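Long-range contact in 401aa long hypothetical glucose-1-phosphate thymidylyltransferase (Sulfolobus tokodaii, PDB 2GGO), which transfers nucleotidyl groups to sugar 1-phosphates and is probably a bifunctional enzyme of UDP-N-acetylglucosamine and UDP-N-acetylgalactosamine synthesis: residues 294-305 against 311-322. Numbering follows the deposited sequence.
Sequences EVKESVIMEGSK and YVGDSVIAEDVN
Val295 packs against Val312 and Ile300 against Ile317 as 294-305 and 311-322, successive coils of the left-handed parallel beta-helix of hexapeptide repeats, lie in register. Parallel backbone bonds run along the sides at 294-296/311-313 and 298-300/316-317 (Ile317 N to Val299 O, 2.7 Å) and resume at Lys305 N to Val321 O (2.8 Å). Inside the coil, the two isoleucines run alongside each other, Ile300 CG1 3.9 Å from Ile317 CD1. On the outer face, the extended Met301 chain passes its sulfur by Ala318 and brings CE to Val316 CG1 (3.8 Å), where helix 212-225 packs over both.

The corners are polar. Ser298 OG, turned back beside its own backbone N (chi1 -37°), donates to Lys296 O from above the carbonyl plane and weakly accepts from Ser315 N. At the next corner, Ser304 OG donates in plane to a lone pair of Ala318 O (2.6 Å) and receives Val321 N almost straight (2.9 Å, 173°).

Charged side chains gather on the outward side: Lys296 makes a salt bridge to the buried Asp314, NZ meeting OD2 on its syn side (2.8 Å), and a water links NZ to OD1. Arg352 and Asn331 also hold this carboxylate. Glu294 CB lies at the edge of the Tyr311 ring, and the extended chain carries OE2 to 3.6 Å from CE1 and into a salt bridge with Arg278. Arg21 forms salt bridges with Glu302 OE1 and Glu319 OE1, and Thr20 OG1 hydrogen-bonds Glu319 OE2. Repeated backbone bonds thus set the register, serine hydroxyls tie the corners, and basic partners probably offset the crowded acids.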
loop_
_atom_site.group_PDB
_atom_site.type_symbol
_atom_site.label_atom_id
_atom_site.label_comp_id
_atom_site.label_asym_id
_atom_site.label_seq_id
_atom_site.Cartn_x
_atom_site.Cartn_y
_atom_site.Cartn_z
ATOM N N GLU A 294 9.423 -13.587 18.387
ATOM C CA GLU A 294 8.444 -12.600 18.847
ATOM C C GLU A 294 8.244 -11.622 17.655
ATOM O O GLU A 294 9.202 -11.239 16.967
ATOM C CB GLU A 294 8.934 -11.919 20.153
ATOM C CG GLU A 294 7.996 -10.768 20.784
ATOM C CD GLU A 294 8.638 -9.969 21.898
ATOM O OE1 GLU A 294 9.505 -10.442 22.651
ATOM O OE2 GLU A 294 8.283 -8.789 22.038
ATOM N N VAL A 295 6.990 -11.242 17.406
ATOM C CA VAL A 295 6.630 -10.302 16.353
ATOM C C VAL A 295 5.701 -9.253 16.927
ATOM O O VAL A 295 4.874 -9.564 17.783
ATOM C CB VAL A 295 5.908 -11.038 15.168
ATOM C CG1 VAL A 295 5.454 -10.046 14.090
ATOM C CG2 VAL A 295 6.781 -12.102 14.580
ATOM N N LYS A 296 5.890 -8.006 16.481
ATOM C CA LYS A 296 5.059 -6.913 16.927
ATOM C C LYS A 296 4.872 -5.927 15.807
ATOM O O LYS A 296 5.851 -5.515 15.145
ATOM C CB LYS A 296 5.753 -6.181 18.081
ATOM C CG LYS A 296 4.789 -5.276 18.861
ATOM C CD LYS A 296 5.492 -4.007 19.223
ATOM C CE LYS A 296 6.380 -3.500 18.179
ATOM N NZ LYS A 296 6.835 -2.102 18.552
ATOM N N GLU A 297 3.648 -5.484 15.619
ATOM C CA GLU A 297 3.389 -4.468 14.597
ATOM C C GLU A 297 4.135 -4.640 13.309
ATOM O O GLU A 297 4.882 -3.755 12.865
ATOM C CB GLU A 297 3.685 -3.074 15.118
ATOM C CG GLU A 297 2.830 -2.052 14.394
ATOM C CD GLU A 297 2.587 -0.823 15.233
ATOM O OE1 GLU A 297 2.815 0.303 14.740
ATOM O OE2 GLU A 297 2.174 -0.993 16.403
ATOM N N SER A 298 3.915 -5.750 12.647
ATOM C CA SER A 298 4.559 -5.970 11.341
ATOM C C SER A 298 3.651 -6.744 10.435
ATOM O O SER A 298 2.770 -7.442 10.887
ATOM C CB SER A 298 5.865 -6.788 11.498
ATOM O OG SER A 298 6.508 -6.384 12.678
ATOM N N VAL A 299 3.953 -6.660 9.155
ATOM C CA VAL A 299 3.224 -7.304 8.114
ATOM C C VAL A 299 4.221 -8.254 7.518
ATOM O O VAL A 299 5.307 -7.850 7.062
ATOM C CB VAL A 299 2.770 -6.270 7.057
ATOM C CG1 VAL A 299 1.892 -6.936 6.010
ATOM C CG2 VAL A 299 1.994 -5.111 7.791
ATOM N N ILE A 300 3.875 -9.512 7.546
ATOM C CA ILE A 300 4.785 -10.551 7.029
ATOM C C ILE A 300 3.947 -11.285 5.973
ATOM O O ILE A 300 2.929 -11.877 6.267
ATOM C CB ILE A 300 5.262 -11.484 8.185
ATOM C CG1 ILE A 300 6.075 -10.698 9.255
ATOM C CG2 ILE A 300 6.130 -12.596 7.693
ATOM C CD1 ILE A 300 6.317 -11.512 10.577
ATOM N N MET A 301 4.383 -11.161 4.725
ATOM C CA MET A 301 3.642 -11.633 3.575
ATOM C C MET A 301 3.765 -13.128 3.327
ATOM O O MET A 301 4.367 -13.888 4.116
ATOM C CB MET A 301 3.999 -10.769 2.351
ATOM C CG MET A 301 3.663 -9.269 2.540
ATOM S SD MET A 301 4.195 -8.134 1.252
ATOM C CE MET A 301 3.730 -6.604 2.052
ATOM N N GLU A 302 3.194 -13.548 2.208
ATOM C CA GLU A 302 2.829 -14.948 1.923
ATOM C C GLU A 302 3.988 -15.936 2.054
ATOM O O GLU A 302 4.986 -15.778 1.359
ATOM C CB GLU A 302 2.322 -15.045 0.466
ATOM C CG GLU A 302 1.103 -14.187 0.138
ATOM C CD GLU A 302 1.421 -12.782 -0.383
ATOM O OE1 GLU A 302 2.548 -12.304 -0.218
ATOM O OE2 GLU A 302 0.515 -12.133 -0.972
ATOM N N GLY A 303 3.790 -17.006 2.824
ATOM C CA GLY A 303 4.764 -18.080 2.911
ATOM C C GLY A 303 6.120 -17.701 3.512
ATOM O O GLY A 303 7.058 -18.467 3.428
ATOM N N SER A 304 6.233 -16.526 4.110
ATOM C CA SER A 304 7.491 -16.115 4.778
ATOM C C SER A 304 7.677 -16.792 6.095
ATOM O O SER A 304 6.735 -17.080 6.770
ATOM C CB SER A 304 7.548 -14.634 4.951
ATOM O OG SER A 304 7.830 -14.069 3.673
ATOM N N LYS A 305 8.916 -17.091 6.446
ATOM C CA LYS A 305 9.174 -17.983 7.547
ATOM C C LYS A 305 10.160 -17.369 8.548
ATOM O O LYS A 305 11.292 -17.030 8.170
ATOM C CB LYS A 305 9.763 -19.239 6.980
ATOM C CG LYS A 305 8.692 -20.228 6.404
ATOM C CD LYS A 305 9.291 -21.651 6.213
ATOM C CE LYS A 305 9.686 -21.948 4.745
ATOM N NZ LYS A 305 10.581 -23.187 4.525
ATOM N N TYR A 311 13.306 -11.608 16.763
ATOM C CA TYR A 311 12.382 -10.574 17.109
ATOM C C TYR A 311 12.114 -9.785 15.818
ATOM O O TYR A 311 13.061 -9.304 15.203
ATOM C CB TYR A 311 13.055 -9.616 18.164
ATOM C CG TYR A 311 12.140 -8.450 18.490
ATOM C CD1 TYR A 311 10.873 -8.660 18.924
ATOM C CD2 TYR A 311 12.508 -7.187 18.177
ATOM C CE1 TYR A 311 9.999 -7.583 19.097
ATOM C CE2 TYR A 311 11.731 -6.144 18.381
ATOM C CZ TYR A 311 10.479 -6.312 18.858
ATOM O OH TYR A 311 9.673 -5.205 19.029
ATOM N N VAL A 312 10.841 -9.589 15.430
ATOM C CA VAL A 312 10.469 -8.708 14.292
ATOM C C VAL A 312 9.549 -7.655 14.840
ATOM O O VAL A 312 8.466 -7.978 15.277
ATOM C CB VAL A 312 9.740 -9.509 13.141
ATOM C CG1 VAL A 312 9.421 -8.695 11.917
ATOM C CG2 VAL A 312 10.635 -10.675 12.681
ATOM N N GLY A 313 9.933 -6.391 14.819
ATOM C CA GLY A 313 9.104 -5.347 15.440
ATOM C C GLY A 313 8.999 -4.275 14.390
ATOM O O GLY A 313 9.919 -4.156 13.586
ATOM N N ASP A 314 7.796 -3.718 14.181
ATOM C CA ASP A 314 7.570 -2.586 13.271
ATOM C C ASP A 314 8.118 -2.711 11.880
ATOM O O ASP A 314 8.625 -1.732 11.297
ATOM C CB ASP A 314 8.189 -1.382 13.864
ATOM C CG ASP A 314 7.655 -1.105 15.273
ATOM O OD1 ASP A 314 6.481 -0.643 15.299
ATOM O OD2 ASP A 314 8.376 -1.368 16.314
ATOM N N SER A 315 7.999 -3.865 11.309
ATOM C CA SER A 315 8.595 -4.118 10.006
ATOM C C SER A 315 7.633 -4.581 8.945
ATOM O O SER A 315 6.502 -4.956 9.254
ATOM C CB SER A 315 9.665 -5.174 10.176
ATOM O OG SER A 315 10.462 -4.833 11.359
ATOM N N VAL A 316 8.095 -4.542 7.706
ATOM C CA VAL A 316 7.299 -5.114 6.600
ATOM C C VAL A 316 8.140 -6.149 5.907
ATOM O O VAL A 316 9.204 -5.819 5.374
ATOM C CB VAL A 316 6.897 -4.103 5.525
ATOM C CG1 VAL A 316 6.147 -4.858 4.395
ATOM C CG2 VAL A 316 5.943 -3.034 6.098
ATOM N N ILE A 317 7.689 -7.393 5.902
ATOM C CA ILE A 317 8.531 -8.434 5.302
ATOM C C ILE A 317 7.790 -9.095 4.149
ATOM O O ILE A 317 6.675 -9.542 4.304
ATOM C CB ILE A 317 8.901 -9.487 6.346
ATOM C CG1 ILE A 317 9.810 -8.929 7.421
ATOM C CG2 ILE A 317 9.587 -10.703 5.777
ATOM C CD1 ILE A 317 9.860 -10.011 8.552
ATOM N N ALA A 318 8.424 -9.165 2.989
ATOM C CA ALA A 318 7.675 -9.483 1.807
ATOM C C ALA A 318 7.500 -10.989 1.670
ATOM O O ALA A 318 7.508 -11.684 2.729
ATOM C CB ALA A 318 8.260 -8.818 0.610
ATOM N N GLU A 319 7.281 -11.525 0.471
ATOM C CA GLU A 319 6.925 -12.940 0.348
ATOM C C GLU A 319 8.101 -13.856 0.237
ATOM O O GLU A 319 9.139 -13.472 -0.246
ATOM C CB GLU A 319 5.966 -13.181 -0.863
ATOM C CG GLU A 319 6.591 -13.031 -2.341
ATOM C CD GLU A 319 6.868 -11.614 -2.765
ATOM O OE1 GLU A 319 6.527 -10.709 -2.020
ATOM O OE2 GLU A 319 7.447 -11.370 -3.854
ATOM N N ASP A 320 7.922 -15.076 0.691
ATOM C CA ASP A 320 8.935 -16.139 0.677
ATOM C C ASP A 320 10.295 -15.728 1.242
ATOM O O ASP A 320 11.327 -16.037 0.675
ATOM C CB ASP A 320 9.000 -16.784 -0.709
ATOM C CG ASP A 320 7.627 -17.351 -1.169
ATOM O OD1 ASP A 320 6.947 -18.048 -0.346
ATOM O OD2 ASP A 320 7.202 -17.123 -2.360
ATOM N N VAL A 321 10.287 -15.025 2.385
ATOM C CA VAL A 321 11.500 -14.646 3.086
ATOM C C VAL A 321 11.771 -15.725 4.089
ATOM O O VAL A 321 10.819 -16.360 4.564
ATOM C CB VAL A 321 11.387 -13.246 3.741
ATOM C CG1 VAL A 321 12.798 -12.805 4.509
ATOM C CG2 VAL A 321 11.174 -12.190 2.612
ATOM N N ASN A 322 13.042 -16.040 4.335
ATOM C CA ASN A 322 13.367 -16.958 5.444
ATOM C C ASN A 322 14.316 -16.285 6.360
ATOM O O ASN A 322 15.278 -15.866 5.891
ATOM C CB ASN A 322 14.030 -18.296 4.973
ATOM C CG ASN A 322 13.114 -19.093 3.995
ATOM O OD1 ASN A 322 12.106 -19.673 4.379
ATOM N ND2 ASN A 322 13.443 -19.036 2.701
HETATM O O HOH W 1 5.365 0.353 17.724
HETATM O O HOH W 2 9.976 -19.676 2.204
#